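Local coordinates for protein oxidoreductase (Bordetella pertussis, PDB 3Q2K) that probably catalyses the NAD-dependent oxidation of the 3-hydroxyl of UDP-N-acetylglucosaminuronic acid, an early step toward 2,3-diacetamido-2,3-dideoxy-D-mannuronic acid, at residues 58-62 and 87-93; 155-160 and 309-313; 222-226 and 364-368. All blocks are in the same frame, centred on the assembly; numbering follows the deposited sequence.

Contact 1: 58-62 and 87-93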
ATOM      1  N   LEU C  58     -35.378  35.966 -22.281  1.00 39.31           N
ATOM      2  CA  LEU C  58     -34.004  36.350 -21.988  1.00 41.72           C
ATOM      3  C   LEU C  58     -33.933  37.868 -21.862  1.00 37.64           C
ATOM      4  O   LEU C  58     -34.224  38.594 -22.808  1.00 39.90           O
ATOM      5  CB  LEU C  58     -33.072  35.803 -23.079  1.00 32.57           C
ATOM      6  CG  LEU C  58     -31.557  36.011 -23.092  1.00 54.36           C
ATOM      7  CD1 LEU C  58     -30.898  35.307 -21.918  1.00 39.80           C
ATOM      8  CD2 LEU C  58     -30.975  35.542 -24.419  1.00 38.02           C
ATOM      9  N   VAL C  59     -33.490  38.368 -20.716  1.00 38.80           N
ATOM     10  CA  VAL C  59     -33.666  39.785 -20.439  1.00 37.15           C
ATOM     11  C   VAL C  59     -32.296  40.419 -20.272  1.00100.00           C
ATOM     12  O   VAL C  59     -32.130  41.636 -20.406  1.00 40.03           O
ATOM     13  CB  VAL C  59     -34.458  39.976 -19.129  1.00 44.87           C
ATOM     14  CG1 VAL C  59     -34.377  41.422 -18.657  1.00100.00           C
ATOM     15  CG2 VAL C  59     -35.911  39.551 -19.326  1.00 31.32           C
ATOM     16  N   GLU C  60     -31.331  39.553 -19.979  1.00 27.43           N
ATOM     17  CA  GLU C  60     -30.016  40.042 -19.571  1.00 45.52           C
ATOM     18  C   GLU C  60     -28.929  39.121 -20.096  1.00 48.74           C
ATOM     19  O   GLU C  60     -29.189  37.937 -20.323  1.00 33.91           O
ATOM     20  CB  GLU C  60     -29.882  40.091 -18.050  1.00 36.60           C
ATOM     21  CG  GLU C  60     -30.588  41.259 -17.375  1.00100.00           C
ATOM     22  CD  GLU C  60     -31.083  40.945 -15.974  1.00100.00           C
ATOM     23  OE1 GLU C  60     -30.338  40.350 -15.166  1.00 97.73           O
ATOM     24  OE2 GLU C  60     -32.237  41.314 -15.669  1.00 48.01           O
ATOM     25  N   ILE C  61     -27.734  39.686 -20.250  1.00 31.54           N
ATOM     26  CA  ILE C  61     -26.587  38.935 -20.748  1.00 25.85           C
ATOM     27  C   ILE C  61     -25.356  39.585 -20.126  1.00 50.72           C
ATOM     28  O   ILE C  61     -25.314  40.781 -19.838  1.00 31.12           O
ATOM     29  CB  ILE C  61     -26.530  38.942 -22.288  1.00 38.95           C
ATOM     30  CG1 ILE C  61     -26.552  40.388 -22.782  1.00 65.55           C
ATOM     31  CG2 ILE C  61     -27.713  38.197 -22.897  1.00 26.33           C
ATOM     32  CD1 ILE C  61     -26.354  40.506 -24.273  1.00 46.53           C
ATOM     33  N   CYS C  62     -24.346  38.763 -19.879  1.00 33.19           N
ATOM     34  CA  CYS C  62     -23.201  39.256 -19.122  1.00 32.95           C
ATOM     35  C   CYS C  62     -22.027  38.558 -19.788  1.00 53.32           C
ATOM     36  O   CYS C  62     -22.136  37.360 -20.043  1.00 33.94           O
ATOM     37  CB  CYS C  62     -23.284  38.839 -17.647  1.00 27.80           C
ATOM     38  SG  CYS C  62     -21.751  39.178 -16.736  1.00 41.55           S
ATOM     39  N   MET C  87     -24.614  42.640 -12.885  1.00 43.12           N
ATOM     40  CA  MET C  87     -25.825  42.074 -13.457  1.00 38.85           C
ATOM     41  C   MET C  87     -26.740  41.673 -12.307  1.00 71.12           C
ATOM     42  O   MET C  87     -27.964  41.759 -12.377  1.00 36.63           O
ATOM     43  CB  MET C  87     -25.489  40.858 -14.314  1.00 48.48           C
ATOM     44  CG  MET C  87     -26.722  40.039 -14.644  1.00 29.19           C
ATOM     45  SD  MET C  87     -26.176  38.825 -15.855  1.00 58.42           S
ATOM     46  CE  MET C  87     -27.691  38.323 -16.674  1.00 51.89           C
ATOM     47  N   LEU C  88     -26.121  41.277 -11.203  1.00 36.19           N
ATOM     48  CA  LEU C  88     -26.903  40.821 -10.066  1.00 35.50           C
ATOM     49  C   LEU C  88     -27.320  42.039  -9.250  1.00 83.28           C
ATOM     50  O   LEU C  88     -28.399  42.050  -8.662  1.00 38.10           O
ATOM     51  CB  LEU C  88     -26.065  39.894  -9.181  1.00 35.97           C
ATOM     52  CG  LEU C  88     -25.814  38.503  -9.769  1.00 64.43           C
ATOM     53  CD1 LEU C  88     -24.734  37.831  -8.952  1.00 26.66           C
ATOM     54  CD2 LEU C  88     -27.031  37.588  -9.783  1.00 19.77           C
ATOM     55  N   ALA C  89     -26.474  43.061  -9.175  1.00 57.95           N
ATOM     56  CA  ALA C  89     -26.901  44.280  -8.494  1.00 50.80           C
ATOM     57  C   ALA C  89     -28.042  44.969  -9.239  1.00 51.19           C
ATOM     58  O   ALA C  89     -29.055  45.330  -8.650  1.00 34.56           O
ATOM     59  CB  ALA C  89     -25.746  45.239  -8.267  1.00 35.58           C
ATOM     60  N   GLN C  90     -27.947  45.097 -10.556  1.00 38.99           N
ATOM     61  CA  GLN C  90     -28.945  45.900 -11.241  1.00 46.91           C
ATOM     62  C   GLN C  90     -29.994  45.064 -11.963  1.00 62.58           C
ATOM     63  O   GLN C  90     -31.063  45.561 -12.302  1.00 51.13           O
ATOM     64  CB  GLN C  90     -28.189  46.858 -12.165  1.00 44.43           C
ATOM     65  CG  GLN C  90     -27.263  47.715 -11.312  1.00 27.53           C
ATOM     66  CD  GLN C  90     -26.297  48.590 -12.085  1.00100.00           C
ATOM     67  OE1 GLN C  90     -25.341  48.100 -12.688  1.00 81.16           O
ATOM     68  NE2 GLN C  90     -26.520  49.899 -12.034  1.00100.00           N
ATOM     69  N   GLY C  91     -29.723  43.783 -12.182  1.00 43.02           N
ATOM     70  CA  GLY C  91     -30.664  42.977 -12.957  1.00 57.70           C
ATOM     71  C   GLY C  91     -31.786  42.383 -12.126  1.00 65.76           C
ATOM     72  O   GLY C  91     -31.706  42.369 -10.899  1.00 41.56           O
ATOM     73  N   ASN C  92     -32.837  41.887 -12.773  1.00 42.98           N
ATOM     74  CA  ASN C  92     -33.885  41.157 -12.063  1.00 42.00           C
ATOM     75  C   ASN C  92     -34.174  39.735 -12.556  1.00 36.78           C
ATOM     76  O   ASN C  92     -35.293  39.252 -12.374  1.00 51.54           O
ATOM     77  CB  ASN C  92     -35.179  41.974 -12.110  1.00 52.55           C
ATOM     78  CG  ASN C  92     -35.880  41.866 -13.455  1.00 29.29           C
ATOM     79  OD1 ASN C  92     -37.066  41.541 -13.519  1.00100.00           O
ATOM     80  ND2 ASN C  92     -35.147  42.082 -14.539  1.00 35.03           N
ATOM     81  N   ALA C  93     -33.227  39.060 -13.206  1.00 47.32           N
ATOM     82  CA  ALA C  93     -33.507  37.739 -13.774  1.00 40.17           C
ATOM     83  C   ALA C  93     -33.886  36.747 -12.678  1.00 31.04           C
ATOM     84  O   ALA C  93     -33.421  36.892 -11.543  1.00 25.66           O
ATOM     85  CB  ALA C  93     -32.336  37.215 -14.600  1.00 40.93           C
TER
HETATM   86  O   HOH W   1     -29.918  40.020 -12.559  1.00 30.62           O
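With CG of E60 trans to its own carbonyl carbon (chi1 -77°) and the chain bent at the next bond, the carboxylate is carried off strand 58-62 to the turn at 91-93; M87 turns CG away from its backbone N (chi1 166°) and runs out extended, bringing its sulfur to the same strand. The two oxygens of E60 do different jobs. OE2 accepts the backbone N-H of N92 at 3.0 Å from its N, with an N-H...O angle of 144°; the donor comes in on the syn side, somewhat out of the carboxylate plane. The side-chain ND2 of N92 adds only a weak bond to OE2, at 3.2 Å. OE1 lies 3.4 Å from CA of G91 and 3.8 Å from CB of A93, and it accepts a hydrogen bond from a water 2.7 Å away. That water also donates to the carbonyl O of M87, at 2.6 Å, near the end of the helix, so a strand side chain and a helix carbonyl are joined through one solvent molecule.

Here helix 84-90 leaves the helical path at G91 and descends into strand 95-98, as part of a beta-alpha-beta crossover of the NAD-binding Rossmann fold that passes over the face of strand 56-62. The other face of that strand, through I61, packs on helix 66-76. At the far end of the contact the interaction turns apolar: SD of M87 sits 3.4 Å from CB of C62, and M87 also touches F81 of the neighbouring strand 79-81 and L96 of strand 95-98. C62 ends the strand beside the bound dinucleotide, its side chain about 4 Å from the cofactor, immediately before the NADH-binding D63. Beyond N92, the carbonyl O of A93 is hydrogen-bonded by R117 NH1.

Contact 2: 155-160 and 309-313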
ATOM      1  N   ASN C 155     -32.520  12.548 -24.702  1.00 34.09           N
ATOM      2  CA  ASN C 155     -32.452  11.794 -25.946  1.00 17.90           C
ATOM      3  C   ASN C 155     -33.494  10.680 -25.978  1.00 32.67           C
ATOM      4  O   ASN C 155     -33.546   9.834 -25.090  1.00 28.17           O
ATOM      5  CB  ASN C 155     -31.092  11.115 -26.067  1.00 41.05           C
ATOM      6  CG  ASN C 155     -30.039  12.066 -26.582  1.00 22.42           C
ATOM      7  OD1 ASN C 155     -30.287  13.267 -26.646  1.00 31.43           O
ATOM      8  ND2 ASN C 155     -28.863  11.543 -26.921  1.00 44.43           N
ATOM      9  N   ALA C 156     -34.303  10.627 -27.028  1.00 32.79           N
ATOM     10  CA  ALA C 156     -35.251   9.522 -27.136  1.00 29.03           C
ATOM     11  C   ALA C 156     -34.650   8.129 -27.050  1.00 41.53           C
ATOM     12  O   ALA C 156     -35.282   7.259 -26.445  1.00 31.40           O
ATOM     13  CB  ALA C 156     -36.088   9.627 -28.396  1.00 26.96           C
ATOM     14  N   THR C 157     -33.502   7.900 -27.687  1.00 20.37           N
ATOM     15  CA  THR C 157     -32.864   6.587 -27.575  1.00 25.92           C
ATOM     16  C   THR C 157     -32.557   6.195 -26.126  1.00 26.51           C
ATOM     17  O   THR C 157     -32.835   5.068 -25.724  1.00 33.95           O
ATOM     18  CB  THR C 157     -31.528   6.623 -28.317  1.00 36.44           C
ATOM     19  OG1 THR C 157     -30.861   7.807 -27.858  1.00 23.51           O
ATOM     20  CG2 THR C 157     -31.763   6.696 -29.831  1.00 22.29           C
ATOM     21  N   LEU C 158     -31.997   7.110 -25.338  1.00 34.00           N
ATOM     22  CA  LEU C 158     -31.525   6.763 -24.001  1.00 27.34           C
ATOM     23  C   LEU C 158     -32.729   6.693 -23.065  1.00 24.06           C
ATOM     24  O   LEU C 158     -32.765   5.872 -22.146  1.00 30.38           O
ATOM     25  CB  LEU C 158     -30.486   7.776 -23.507  1.00 32.15           C
ATOM     26  CG  LEU C 158     -29.115   7.827 -24.195  1.00 35.97           C
ATOM     27  CD1 LEU C 158     -28.211   8.974 -23.734  1.00 21.92           C
ATOM     28  CD2 LEU C 158     -28.384   6.490 -24.091  1.00 20.94           C
ATOM     29  N   GLN C 159     -33.754   7.506 -23.313  1.00 30.16           N
ATOM     30  CA  GLN C 159     -35.019   7.308 -22.609  1.00 31.89           C
ATOM     31  C   GLN C 159     -35.582   5.896 -22.727  1.00 32.44           C
ATOM     32  O   GLN C 159     -36.006   5.291 -21.743  1.00 26.30           O
ATOM     33  CB  GLN C 159     -36.076   8.326 -23.057  1.00 64.74           C
ATOM     34  CG  GLN C 159     -36.025   9.646 -22.299  1.00 25.56           C
ATOM     35  CD  GLN C 159     -36.032   9.456 -20.790  1.00 79.35           C
ATOM     36  OE1 GLN C 159     -36.911   8.786 -20.249  1.00 56.74           O
ATOM     37  NE2 GLN C 159     -35.046  10.022 -20.102  1.00 30.80           N
ATOM     38  N   LEU C 160     -35.583   5.334 -23.930  1.00 31.84           N
ATOM     39  CA  LEU C 160     -36.050   3.954 -24.070  1.00 16.87           C
ATOM     40  C   LEU C 160     -35.175   2.972 -23.294  1.00 24.93           C
ATOM     41  O   LEU C 160     -35.635   1.977 -22.738  1.00 39.03           O
ATOM     42  CB  LEU C 160     -35.999   3.525 -25.538  1.00 33.70           C
ATOM     43  CG  LEU C 160     -37.039   4.023 -26.541  1.00 38.16           C
ATOM     44  CD1 LEU C 160     -36.638   3.547 -27.933  1.00 32.78           C
ATOM     45  CD2 LEU C 160     -38.369   3.420 -26.146  1.00 40.97           C
ATOM     46  N   ALA C 309     -37.244   6.471 -32.520  1.00 38.66           N
ATOM     47  CA  ALA C 309     -36.450   7.179 -31.518  1.00 29.32           C
ATOM     48  C   ALA C 309     -35.087   7.608 -32.086  1.00 27.82           C
ATOM     49  O   ALA C 309     -34.572   8.701 -31.826  1.00 24.82           O
ATOM     50  CB  ALA C 309     -36.282   6.297 -30.289  1.00 70.57           C
ATOM     51  N   ASN C 310     -34.499   6.730 -32.896  1.00 37.54           N
ATOM     52  CA  ASN C 310     -33.250   7.028 -33.596  1.00 35.60           C
ATOM     53  C   ASN C 310     -33.444   8.287 -34.431  1.00 73.08           C
ATOM     54  O   ASN C 310     -32.627   9.215 -34.393  1.00 34.43           O
ATOM     55  CB  ASN C 310     -32.848   5.875 -34.527  1.00 23.55           C
ATOM     56  CG  ASN C 310     -32.537   4.596 -33.783  1.00 29.87           C
ATOM     57  OD1 ASN C 310     -32.357   3.513 -34.352  1.00 38.97           O
ATOM     58  ND2 ASN C 310     -32.593   4.695 -32.462  1.00 32.32           N
ATOM     59  N   TYR C 311     -34.528   8.321 -35.201  1.00 39.58           N
ATOM     60  CA  TYR C 311     -34.630   9.435 -36.142  1.00 26.07           C
ATOM     61  C   TYR C 311     -34.751  10.723 -35.335  1.00 31.50           C
ATOM     62  O   TYR C 311     -34.121  11.735 -35.640  1.00 43.36           O
ATOM     63  CB  TYR C 311     -35.762   9.320 -37.166  1.00 54.03           C
ATOM     64  CG  TYR C 311     -35.902  10.622 -37.923  1.00 79.16           C
ATOM     65  CD1 TYR C 311     -36.762  11.616 -37.471  1.00 48.66           C
ATOM     66  CD2 TYR C 311     -35.122  10.887 -39.044  1.00 87.86           C
ATOM     67  CE1 TYR C 311     -36.871  12.821 -38.143  1.00 57.08           C
ATOM     68  CE2 TYR C 311     -35.229  12.089 -39.725  1.00 45.89           C
ATOM     69  CZ  TYR C 311     -36.102  13.051 -39.264  1.00 70.43           C
ATOM     70  OH  TYR C 311     -36.216  14.253 -39.925  1.00 93.80           O
ATOM     71  N   GLU C 312     -35.568  10.662 -34.290  1.00 28.84           N
ATOM     72  CA  GLU C 312     -35.705  11.811 -33.405  1.00 31.34           C
ATOM     73  C   GLU C 312     -34.418  12.259 -32.716  1.00 43.77           C
ATOM     74  O   GLU C 312     -34.078  13.440 -32.765  1.00 39.75           O
ATOM     75  CB  GLU C 312     -36.813  11.544 -32.387  1.00 88.80           C
ATOM     76  CG  GLU C 312     -36.883  12.639 -31.347  1.00 52.38           C
ATOM     77  CD  GLU C 312     -37.947  12.360 -30.305  1.00100.00           C
ATOM     78  OE1 GLU C 312     -37.932  13.096 -29.296  1.00 54.68           O
ATOM     79  OE2 GLU C 312     -38.761  11.426 -30.482  1.00 90.66           O
ATOM     80  N   THR C 313     -33.673  11.358 -32.083  1.00 57.69           N
ATOM     81  CA  THR C 313     -32.494  11.807 -31.342  1.00 44.24           C
ATOM     82  C   THR C 313     -31.479  12.400 -32.312  1.00 54.02           C
ATOM     83  O   THR C 313     -30.846  13.429 -32.047  1.00 29.71           O
ATOM     84  CB  THR C 313     -31.839  10.668 -30.536  1.00 26.25           C
ATOM     85  OG1 THR C 313     -32.862   9.951 -29.839  1.00 38.16           O
ATOM     86  CG2 THR C 313     -30.810  11.208 -29.552  1.00 33.98           C
TER
HETATM   87  O   HOH W   2     -34.703  12.969 -28.816  1.00 36.27           O
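T313 of helix 306-315 meets the first turn of helix 156-166 through its hydroxyl, and the polar bonds centre on that atom. OG1 lies trans to the T313 carbonyl carbon (chi1 -46°), where it accepts the backbone N-H of T157 at 3.0 Å from its N, with an N-H...O angle of 157°. The same hydroxyl donates to the carbonyl O of A309 one turn back, at 2.9 Å, approaching from above the carbonyl plane; A309 O also takes the backbone N-H of T313. The hydroxyl of T157 is engaged by the carbonyl O of V288.

Solvent makes a second polar link: one water accepts from the backbone N of A156 at 3.0 Å and donates to OE1 of E312 at 3.3 Å.

The apolar contacts are small. CB of A156 is 3.8 Å from CB of A309, which also receives CD1 of L160 at 3.6 Å. The short helical segments run 136° apart with axes 8.7 Å from each other at closest approach, and facing alanines fit this spacing. A methyl-to-amide van der Waals contact adds to these: crossing at about a right angle, CG2 of T157 packs 3.4 Å from ND2 of N310. T157, L160 and N310 also touch I291, which places the pair over strand 290-296 at one edge of the mixed sheet.

N155, at the N-cap position, makes no side-chain capping bond. The T313 hydroxyl instead serves an early N-H of the helix from outside it, and the water-linked carboxylate of E312 probably adds a favourable charge near the positive end of the helix dipole.

Contact 3: 222-226 and 364-368; sequences PVESV and RIPLP
L367 and E224, with V226 and I365, make the three backbone hydrogen bonds on the tight side of this antiparallel pairing. N of L367 reaches O of E224 at 2.7 Å, almost straight at 173°, while V226 and I365 exchange a reciprocal pair: N of V226 to O of I365 and N of I365 to O of V226, each 3.0 Å. Between them S225 faces P366 in a non-hydrogen-bonded pair, a place where the missing N-H of proline costs no bridge bond. L367 keeps its CG trans to the carbonyl carbon (chi1 -61°), and its CD1 comes within 3.6 Å of CB of V223; both side chains rest on L351 of helix 342-361.

The looser side is built through water. One molecule donates to OE1 of E224 at 2.8 Å, bonds OG of S225 at 2.6 Å, and accepts weakly from NH1 of R364, lying in the plane of the guanidinium at its edge. E224 and S225 both face R248 of strand 242-249, a classic beta bulge within the C-terminal sheet, in which 365-366 is one of the two outermost strands within the chain.

Other subunits also bond these side chains: Y229 of the third subunit bonds S225 OG, and the carbonyl O of R360 of the second subunit receives R364 NH2. Main-chain bonds thus hold the two segments together, whereas the hydrated polar groups of S225 and R364 link them to other subunits.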
ATOM      1  N   PRO C 222     -25.711   2.761  -8.992  1.00 22.81           N
ATOM      2  CA  PRO C 222     -24.571   3.252  -8.226  1.00 36.93           C
ATOM      3  C   PRO C 222     -23.246   2.575  -8.557  1.00 27.77           C
ATOM      4  O   PRO C 222     -23.160   1.349  -8.504  1.00 17.11           O
ATOM      5  CB  PRO C 222     -24.938   2.862  -6.793  1.00 18.43           C
ATOM      6  CG  PRO C 222     -26.447   2.880  -6.781  1.00 28.13           C
ATOM      7  CD  PRO C 222     -26.824   2.321  -8.131  1.00 33.99           C
ATOM      8  N   VAL C 223     -22.219   3.367  -8.846  1.00 25.24           N
ATOM      9  CA  VAL C 223     -20.858   2.860  -9.009  1.00 22.50           C
ATOM     10  C   VAL C 223     -20.172   2.589  -7.676  1.00 29.07           C
ATOM     11  O   VAL C 223     -20.207   3.437  -6.787  1.00 21.69           O
ATOM     12  CB  VAL C 223     -20.012   3.779  -9.920  1.00 34.62           C
ATOM     13  CG1 VAL C 223     -18.550   3.323 -10.039  1.00 24.06           C
ATOM     14  CG2 VAL C 223     -20.635   3.796 -11.303  1.00 26.66           C
ATOM     15  N   GLU C 224     -19.498   1.447  -7.565  1.00 17.04           N
ATOM     16  CA  GLU C 224     -18.780   1.072  -6.351  1.00 17.24           C
ATOM     17  C   GLU C 224     -17.357   1.609  -6.404  1.00 36.23           C
ATOM     18  O   GLU C 224     -16.892   2.230  -5.451  1.00 22.22           O
ATOM     19  CB  GLU C 224     -18.753  -0.442  -6.137  1.00 15.28           C
ATOM     20  CG  GLU C 224     -17.871  -0.918  -4.998  1.00 29.28           C
ATOM     21  CD  GLU C 224     -18.185  -2.354  -4.596  1.00 34.55           C
ATOM     22  OE1 GLU C 224     -17.469  -3.291  -5.005  1.00 60.94           O
ATOM     23  OE2 GLU C 224     -19.179  -2.621  -3.889  1.00 55.57           O
ATOM     24  N   SER C 225     -16.669   1.397  -7.520  1.00 26.08           N
ATOM     25  CA  SER C 225     -15.321   1.932  -7.635  1.00 28.19           C
ATOM     26  C   SER C 225     -14.825   1.967  -9.075  1.00 21.57           C
ATOM     27  O   SER C 225     -15.446   1.347  -9.941  1.00 15.12           O
ATOM     28  CB  SER C 225     -14.421   1.093  -6.727  1.00 19.49           C
ATOM     29  OG  SER C 225     -14.192  -0.195  -7.251  1.00 19.50           O
ATOM     30  N   VAL C 226     -13.716   2.662  -9.326  1.00 15.86           N
ATOM     31  CA  VAL C 226     -13.113   2.755 -10.655  1.00 13.47           C
ATOM     32  C   VAL C 226     -11.611   2.554 -10.575  1.00 22.07           C
ATOM     33  O   VAL C 226     -10.990   2.845  -9.550  1.00 16.25           O
ATOM     34  CB  VAL C 226     -13.327   4.106 -11.371  1.00 16.77           C
ATOM     35  CG1 VAL C 226     -14.778   4.509 -11.199  1.00 29.94           C
ATOM     36  CG2 VAL C 226     -12.437   5.188 -10.775  1.00 22.31           C
ATOM     37  N   ARG C 364      -7.107   1.949  -7.171  1.00 13.74           N
ATOM     38  CA  ARG C 364      -8.569   1.919  -7.280  1.00 19.76           C
ATOM     39  C   ARG C 364      -9.105   3.023  -6.370  1.00 13.50           C
ATOM     40  O   ARG C 364      -8.554   3.208  -5.284  1.00 20.61           O
ATOM     41  CB  ARG C 364      -9.072   0.546  -6.814  1.00 15.59           C
ATOM     42  CG  ARG C 364     -10.578   0.291  -6.680  1.00 22.38           C
ATOM     43  CD  ARG C 364     -10.904  -1.026  -5.943  1.00 24.74           C
ATOM     44  NE  ARG C 364     -10.799  -0.795  -4.504  1.00 28.81           N
ATOM     45  CZ  ARG C 364     -11.820  -0.684  -3.658  1.00 48.90           C
ATOM     46  NH1 ARG C 364     -13.053  -0.945  -4.067  1.00 19.04           N
ATOM     47  NH2 ARG C 364     -11.635  -0.337  -2.391  1.00 36.04           N
ATOM     48  N   ILE C 365     -10.045   3.837  -6.849  1.00 23.11           N
ATOM     49  CA  ILE C 365     -10.750   4.835  -6.035  1.00 15.36           C
ATOM     50  C   ILE C 365     -12.206   4.373  -5.857  1.00 13.26           C
ATOM     51  O   ILE C 365     -12.892   4.103  -6.840  1.00 20.98           O
ATOM     52  CB  ILE C 365     -10.732   6.232  -6.680  1.00 11.21           C
ATOM     53  CG1 ILE C 365      -9.303   6.723  -6.907  1.00 12.59           C
ATOM     54  CG2 ILE C 365     -11.592   7.243  -5.899  1.00 16.54           C
ATOM     55  CD1 ILE C 365      -8.632   6.977  -5.574  1.00 16.95           C
ATOM     56  N   PRO C 366     -12.661   4.145  -4.611  1.00 12.87           N
ATOM     57  CA  PRO C 366     -14.021   3.683  -4.380  1.00 22.15           C
ATOM     58  C   PRO C 366     -14.958   4.845  -4.065  1.00 17.22           C
ATOM     59  O   PRO C 366     -14.501   5.874  -3.563  1.00 18.61           O
ATOM     60  CB  PRO C 366     -13.880   2.897  -3.081  1.00 17.71           C
ATOM     61  CG  PRO C 366     -12.807   3.636  -2.346  1.00 20.01           C
ATOM     62  CD  PRO C 366     -11.822   4.021  -3.407  1.00 14.30           C
ATOM     63  N   LEU C 367     -16.246   4.653  -4.333  1.00 10.50           N
ATOM     64  CA  LEU C 367     -17.289   5.620  -3.974  1.00 23.32           C
ATOM     65  C   LEU C 367     -18.083   5.202  -2.743  1.00 30.75           C
ATOM     66  O   LEU C 367     -18.098   4.017  -2.424  1.00 23.14           O
ATOM     67  CB  LEU C 367     -18.327   5.685  -5.091  1.00 19.09           C
ATOM     68  CG  LEU C 367     -17.652   6.153  -6.385  1.00 50.26           C
ATOM     69  CD1 LEU C 367     -18.651   6.101  -7.521  1.00 56.32           C
ATOM     70  CD2 LEU C 367     -17.195   7.587  -6.190  1.00 22.86           C
ATOM     71  N   PRO C 368     -18.785   6.135  -2.083  1.00 22.47           N
ATOM     72  CA  PRO C 368     -18.884   7.563  -2.351  1.00 28.86           C
ATOM     73  C   PRO C 368     -17.633   8.220  -1.787  1.00 21.31           C
ATOM     74  O   PRO C 368     -16.942   7.587  -1.004  1.00 19.63           O
ATOM     75  CB  PRO C 368     -20.095   8.000  -1.522  1.00 31.66           C
ATOM     76  CG  PRO C 368     -20.137   7.011  -0.380  1.00 45.30           C
ATOM     77  CD  PRO C 368     -19.473   5.741  -0.842  1.00 26.37           C
TER
HETATM   78  O   HOH W   3     -15.026  -2.208  -5.894  1.00 35.53           O

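Contact 1 belongs to the Rossmann domain and is mainly buried; contacts 2 and 3 are only partly buried. The last two involve opposite edges of the same mixed sheet, contact 2 packing over edge strand 290-296 and contact 3 supplying the opposite edge strand 365-366, and their segments alternate along the chain. Contacts 1 and 3 lie on opposite sides of the chain's centre, about 31 Å apart at nearest atoms. Chemistry follows place: a carboxylate receives main-chain N-H at a helix-to-strand turn in contact 1, a hydroxyl serves a helix start in contact 2, and backbone pairing dominates contact 3, where alone other subunits touch. Each includes one bridging water.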